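Transcription regulator AmtR (Mycobacterium smegmatis, PDB 5E57) probably binds DNA as a TetR-family transcription factor that regulates genes of nitrogen metabolism. Local coordinates at residues D150-L155 against E179-V184; D92-C97 against E172-I177. One frame throughout, in Å; residues are numbered along the deposited sequence.

Interaction 1 of 2, residues D150-L155 against E179-V184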
loop_
_atom_site.group_PDB
_atom_site.type_symbol
_atom_site.label_atom_id
_atom_site.label_comp_id
_atom_site.label_asym_id
_atom_site.label_seq_id
_atom_site.Cartn_x
_atom_site.Cartn_y
_atom_site.Cartn_z
ATOM N N ASP A 150 6.025 -12.495 -0.902
ATOM C CA ASP A 150 6.095 -10.977 -0.816
ATOM C C ASP A 150 4.992 -10.356 0.027
ATOM O O ASP A 150 5.108 -9.172 0.423
ATOM C CB ASP A 150 6.039 -10.349 -2.217
ATOM C CG ASP A 150 6.673 -8.966 -2.291
ATOM O OD1 ASP A 150 7.792 -8.658 -1.758
ATOM O OD2 ASP A 150 6.101 -8.156 -3.003
ATOM N N LEU A 151 3.960 -11.146 0.368
ATOM C CA LEU A 151 2.784 -10.591 0.951
ATOM C C LEU A 151 2.975 -10.094 2.386
ATOM O O LEU A 151 2.396 -9.080 2.737
ATOM C CB LEU A 151 1.592 -11.514 0.800
ATOM C CG LEU A 151 1.295 -11.850 -0.681
ATOM C CD1 LEU A 151 0.088 -12.737 -0.709
ATOM C CD2 LEU A 151 1.061 -10.626 -1.550
ATOM N N PRO A 152 3.866 -10.690 3.172
ATOM C CA PRO A 152 4.007 -10.091 4.518
ATOM C C PRO A 152 4.601 -8.707 4.479
ATOM O O PRO A 152 4.171 -7.797 5.256
ATOM C CB PRO A 152 4.972 -11.038 5.222
ATOM C CG PRO A 152 4.630 -12.338 4.637
ATOM C CD PRO A 152 4.448 -12.039 3.157
ATOM N N PHE A 153 5.525 -8.504 3.535
ATOM C CA PHE A 153 6.062 -7.129 3.307
ATOM C C PHE A 153 4.955 -6.188 2.900
ATOM O O PHE A 153 4.853 -5.085 3.426
ATOM C CB PHE A 153 7.173 -7.154 2.272
ATOM C CG PHE A 153 7.718 -5.815 1.896
ATOM C CD1 PHE A 153 8.505 -5.115 2.739
ATOM C CD2 PHE A 153 7.540 -5.319 0.589
ATOM C CE1 PHE A 153 9.068 -3.893 2.345
ATOM C CE2 PHE A 153 8.081 -4.116 0.204
ATOM C CZ PHE A 153 8.847 -3.398 1.084
ATOM N N ARG A 154 4.159 -6.595 1.974
ATOM C CA ARG A 154 3.081 -5.732 1.480
ATOM C C ARG A 154 2.048 -5.428 2.575
ATOM O O ARG A 154 1.597 -4.298 2.670
ATOM C CB ARG A 154 2.420 -6.362 0.292
ATOM C CG ARG A 154 3.337 -6.636 -0.884
ATOM C CD ARG A 154 3.931 -5.355 -1.410
ATOM N NE ARG A 154 5.008 -5.580 -2.366
ATOM C CZ ARG A 154 5.851 -4.638 -2.798
ATOM N NH1 ARG A 154 5.788 -3.410 -2.365
ATOM N NH2 ARG A 154 6.810 -4.944 -3.640
ATOM N N LEU A 155 1.736 -6.401 3.424
ATOM C CA LEU A 155 0.847 -6.200 4.588
ATOM C C LEU A 155 1.390 -5.221 5.570
ATOM O O LEU A 155 0.671 -4.332 6.049
ATOM C CB LEU A 155 0.506 -7.509 5.305
ATOM C CG LEU A 155 -0.504 -8.311 4.520
ATOM C CD1 LEU A 155 -0.478 -9.772 4.908
ATOM C CD2 LEU A 155 -1.879 -7.723 4.743
ATOM N N GLU A 179 -0.822 -11.205 12.454
ATOM C CA GLU A 179 -1.549 -12.437 12.201
ATOM C C GLU A 179 -1.780 -12.729 10.677
ATOM O O GLU A 179 -1.582 -13.847 10.222
ATOM C CB GLU A 179 -2.889 -12.430 12.935
ATOM C CG GLU A 179 -3.583 -13.741 12.630
ATOM C CD GLU A 179 -4.738 -14.075 13.570
ATOM O OE1 GLU A 179 -4.884 -13.400 14.644
ATOM O OE2 GLU A 179 -5.464 -15.020 13.155
ATOM N N GLY A 180 -2.213 -11.711 9.939
ATOM C CA GLY A 180 -2.425 -11.839 8.518
ATOM C C GLY A 180 -1.196 -12.245 7.748
ATOM O O GLY A 180 -1.293 -13.050 6.821
ATOM N N ALA A 181 -0.051 -11.669 8.118
ATOM C CA ALA A 181 1.171 -11.898 7.378
ATOM C C ALA A 181 1.595 -13.340 7.509
ATOM O O ALA A 181 2.088 -13.925 6.553
ATOM C CB ALA A 181 2.277 -10.983 7.871
ATOM N N LEU A 182 1.316 -13.934 8.661
ATOM C CA LEU A 182 1.459 -15.362 8.865
ATOM C C LEU A 182 0.383 -16.261 8.254
ATOM O O LEU A 182 0.737 -17.292 7.632
ATOM C CB LEU A 182 1.758 -15.617 10.355
ATOM C CG LEU A 182 3.277 -15.232 10.251
ATOM C CD1 LEU A 182 3.717 -13.988 10.969
ATOM C CD2 LEU A 182 4.190 -16.423 10.455
ATOM N N ARG A 183 -0.890 -15.875 8.317
ATOM C CA ARG A 183 -1.872 -16.674 7.579
ATOM C C ARG A 183 -1.703 -16.772 6.104
ATOM O O ARG A 183 -2.019 -17.833 5.506
ATOM C CB ARG A 183 -3.297 -16.248 7.858
ATOM C CG ARG A 183 -3.642 -16.488 9.272
ATOM C CD ARG A 183 -5.077 -16.112 9.469
ATOM N NE ARG A 183 -5.341 -16.152 10.883
ATOM C CZ ARG A 183 -5.857 -17.181 11.481
ATOM N NH1 ARG A 183 -6.232 -18.266 10.764
ATOM N NH2 ARG A 183 -6.027 -17.120 12.814
ATOM N N VAL A 184 -1.187 -15.732 5.475
ATOM C CA VAL A 184 -1.090 -15.764 4.010
ATOM C C VAL A 184 -0.013 -16.719 3.616
ATOM O O VAL A 184 0.032 -17.145 2.431
ATOM C CB VAL A 184 -0.767 -14.421 3.295
ATOM C CG1 VAL A 184 -1.909 -13.497 3.443
ATOM C CG2 VAL A 184 0.502 -13.767 3.826
#
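Leu151, Pro152 and Leu155 near the start of helix 151-165 pack against Gly180, Ala181 and Val184 toward the C-terminal end of helix 173-183, inside the all-helical ligand-binding domain of this TetR-family regulator. The short helical segments run nearly antiparallel, at 161°, with axes 8.8 Å apart, and the small residues Gly180 and Ala181 let the backbones approach.

The contact is apolar. Leu155 reaches across with CD1: with this atom anti to CA (chi2 159°), the methyl lies over the backbone of Gly180 and Ala181, 3.7 Å from Ala181 CA. Pro152 meets Ala181 alongside, CB to CB at 3.8 Å. Val184 has CG2 between its backbone N and carbonyl carbon, and this methyl touches Leu151 through CB at 3.9 Å, while CG1 turns to Leu155 CD1. Val89 of helix 82-98 and Ala135 of helix 118-142 extend this apolar layer, and Gly180 of the second subunit packs on Val184.

The charged pair Asp150 and Arg154 of helix 151-165 lies away from the apolar contact. Arg154 NE bonds Asp150 OD2 at 2.9 Å, coming from above the carboxylate plane, 43° out of it. Asp150 also pairs with Arg128, and Arg154 with Asp165 of the second subunit, so the bridge joins a network spanning the dimer. Phe153 CE2 lies 3.5 Å above the guanidinium plane of Arg154, offset toward its rim, which probably helps to hold that group in place.

One polar atom is shut in without a partner: the carbonyl oxygen Ala181 O, which has Pro152 CG only 3.6 Å away.

Interaction 2 of 2, residues D92-C97 against E172-I177; sequences DASQLC and EQPWVI
Ser94 OG is held between its own helix and Pro174: it hydrogen-bonds to the backbone oxygen of Ile90, one turn earlier, and rests on the proline ring at 3.5 Å from Pro174 CG. The OG lies beside the backbone N of Ser94 (chi1 -53°), which leads it back along helix 82-98 to Ile90. The hydroxyl thus has a polar partner within its own helix and offers the neighbouring helix a van der Waals contact.

Pro174 carries most of the meeting from its side. Its ring, in the first turn of helix 173-183, sits against three residues of the facing helix. Ala93 points its CB at the proline, 4.0 Å from both Pro174 CA and Pro174 CB, while Ser94 OG touches Pro174 CB as well as CG. Further along, Cys97 brings SG to 4.4 Å from Pro174 CD, a loose approach at the end of the row. Ala93 CB also meets Ile177, whose CG2 branch comes from one turn further along helix 173-183, so the alanine methyl is bordered by both Pro174 and Ile177.

The helix axes are 8.8 Å apart and run at 144°, a roughly antiparallel pair of helices far apart in the sequence. Beyond the pair, Trp175 lies on His86 and Ile90 of helix 82-98, and Ile177 reaches Ser158 of helix 151-165 as well as Leu151 of the second subunit. The contact is part of the antiparallel helix packing in the all-helical ligand-binding domain of a TetR-family regulator.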
loop_
_atom_site.group_PDB
_atom_site.type_symbol
_atom_site.label_atom_id
_atom_site.label_comp_id
_atom_site.label_asym_id
_atom_site.label_seq_id
_atom_site.Cartn_x
_atom_site.Cartn_y
_atom_site.Cartn_z
ATOM N N ASP A 92 8.112 -3.625 12.769
ATOM C CA ASP A 92 8.144 -2.687 11.626
ATOM C C ASP A 92 6.781 -1.985 11.496
ATOM O O ASP A 92 6.712 -0.752 11.358
ATOM C CB ASP A 92 8.475 -3.481 10.350
ATOM C CG ASP A 92 8.964 -2.621 9.210
ATOM O OD1 ASP A 92 9.007 -1.368 9.343
ATOM O OD2 ASP A 92 9.249 -3.255 8.148
ATOM N N ALA A 93 5.685 -2.757 11.487
ATOM C CA ALA A 93 4.345 -2.151 11.380
ATOM C C ALA A 93 4.157 -1.130 12.527
ATOM O O ALA A 93 3.618 0.013 12.310
ATOM C CB ALA A 93 3.310 -3.239 11.434
ATOM N N SER A 94 4.581 -1.498 13.728
ATOM C CA SER A 94 4.534 -0.506 14.830
ATOM C C SER A 94 5.264 0.782 14.544
ATOM O O SER A 94 4.719 1.909 14.768
ATOM C CB SER A 94 5.068 -1.074 16.106
ATOM O OG SER A 94 4.409 -2.297 16.423
ATOM N N GLN A 95 6.504 0.685 14.057
ATOM C CA GLN A 95 7.253 1.922 13.733
ATOM C C GLN A 95 6.591 2.803 12.636
ATOM O O GLN A 95 6.570 4.047 12.741
ATOM C CB GLN A 95 8.675 1.573 13.303
ATOM C CG GLN A 95 9.577 1.317 14.513
ATOM C CD GLN A 95 11.024 1.736 14.270
ATOM O OE1 GLN A 95 11.845 1.818 15.206
ATOM N NE2 GLN A 95 11.348 1.998 12.999
ATOM N N LEU A 96 6.058 2.166 11.599
ATOM C CA LEU A 96 5.289 2.890 10.580
ATOM C C LEU A 96 4.010 3.493 11.151
ATOM O O LEU A 96 3.552 4.528 10.670
ATOM C CB LEU A 96 4.939 2.014 9.386
ATOM C CG LEU A 96 6.101 1.482 8.526
ATOM C CD1 LEU A 96 5.619 0.584 7.400
ATOM C CD2 LEU A 96 6.934 2.611 7.966
ATOM N N CYS A 97 3.412 2.858 12.152
ATOM C CA CYS A 97 2.231 3.451 12.809
ATOM C C CYS A 97 2.618 4.542 13.770
ATOM O O CYS A 97 1.784 5.377 14.084
ATOM C CB CYS A 97 1.424 2.427 13.593
ATOM S SG CYS A 97 0.615 1.285 12.510
ATOM N N GLU A 172 -3.901 -1.834 18.051
ATOM C CA GLU A 172 -3.786 -3.260 17.791
ATOM C C GLU A 172 -3.359 -3.483 16.339
ATOM O O GLU A 172 -3.047 -4.601 15.910
ATOM C CB GLU A 172 -5.060 -4.062 18.128
ATOM C CG GLU A 172 -6.368 -3.290 18.181
ATOM C CD GLU A 172 -6.509 -2.344 19.407
ATOM O OE1 GLU A 172 -5.939 -2.599 20.514
ATOM O OE2 GLU A 172 -7.222 -1.343 19.241
ATOM N N GLN A 173 -3.285 -2.422 15.558
ATOM C CA GLN A 173 -3.145 -2.672 14.127
ATOM C C GLN A 173 -1.897 -3.497 13.745
ATOM O O GLN A 173 -1.958 -4.367 12.862
ATOM C CB GLN A 173 -3.114 -1.353 13.381
ATOM C CG GLN A 173 -2.994 -1.508 11.868
ATOM C CD GLN A 173 -4.238 -2.025 11.256
ATOM O OE1 GLN A 173 -5.162 -2.452 11.962
ATOM N NE2 GLN A 173 -4.309 -1.973 9.913
ATOM N N PRO A 174 -0.753 -3.190 14.346
ATOM C CA PRO A 174 0.390 -4.058 14.021
ATOM C C PRO A 174 0.135 -5.541 14.244
ATOM O O PRO A 174 0.610 -6.355 13.465
ATOM C CB PRO A 174 1.470 -3.574 14.969
ATOM C CG PRO A 174 1.152 -2.136 15.239
ATOM C CD PRO A 174 -0.362 -2.050 15.187
ATOM N N TRP A 175 -0.604 -5.894 15.307
ATOM C CA TRP A 175 -0.849 -7.268 15.660
ATOM C C TRP A 175 -1.764 -7.915 14.711
ATOM O O TRP A 175 -1.650 -9.116 14.454
ATOM C CB TRP A 175 -1.325 -7.422 17.133
ATOM C CG TRP A 175 -0.328 -6.828 18.112
ATOM C CD1 TRP A 175 -0.266 -5.503 18.527
ATOM C CD2 TRP A 175 0.791 -7.478 18.715
ATOM N NE1 TRP A 175 0.814 -5.325 19.400
ATOM C CE2 TRP A 175 1.449 -6.527 19.550
ATOM C CE3 TRP A 175 1.255 -8.787 18.717
ATOM C CZ2 TRP A 175 2.608 -6.855 20.301
ATOM C CZ3 TRP A 175 2.389 -9.098 19.461
ATOM C CH2 TRP A 175 3.049 -8.153 20.229
ATOM N N VAL A 176 -2.683 -7.125 14.167
ATOM C CA VAL A 176 -3.615 -7.633 13.173
ATOM C C VAL A 176 -2.858 -7.976 11.907
ATOM O O VAL A 176 -3.119 -8.987 11.249
ATOM C CB VAL A 176 -4.697 -6.572 12.880
ATOM C CG1 VAL A 176 -5.566 -6.972 11.701
ATOM C CG2 VAL A 176 -5.539 -6.303 14.138
ATOM N N ILE A 177 -1.923 -7.104 11.583
ATOM C CA ILE A 177 -1.068 -7.295 10.454
ATOM C C ILE A 177 -0.158 -8.541 10.638
ATOM O O ILE A 177 0.062 -9.276 9.700
ATOM C CB ILE A 177 -0.197 -6.034 10.263
ATOM C CG1 ILE A 177 -1.099 -4.886 9.791
ATOM C CG2 ILE A 177 0.957 -6.293 9.294
ATOM C CD1 ILE A 177 -1.505 -5.016 8.361
#

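Overall arrangement
Both contacts use helix 173-183: interaction 2 takes its first turn and interaction 1 its C-terminal part, with centres about 12 Å apart. Their partners are helices 82-98 and 151-165, so helix 173-183 packs against both. Along the chain the order is 92-97, 150-155, 172-177 and 179-184, so the two connections cross: interaction 1 joins two consecutive helices, while interaction 2 brings in helix 82-98 from much earlier in the chain. The contacts also touch directly, Ile177 CD1 lying 3.2 Å from Leu155 O. Each reaches the second subunit, interaction 1 more extensively, so this part of the interior lies close to the dimer interface.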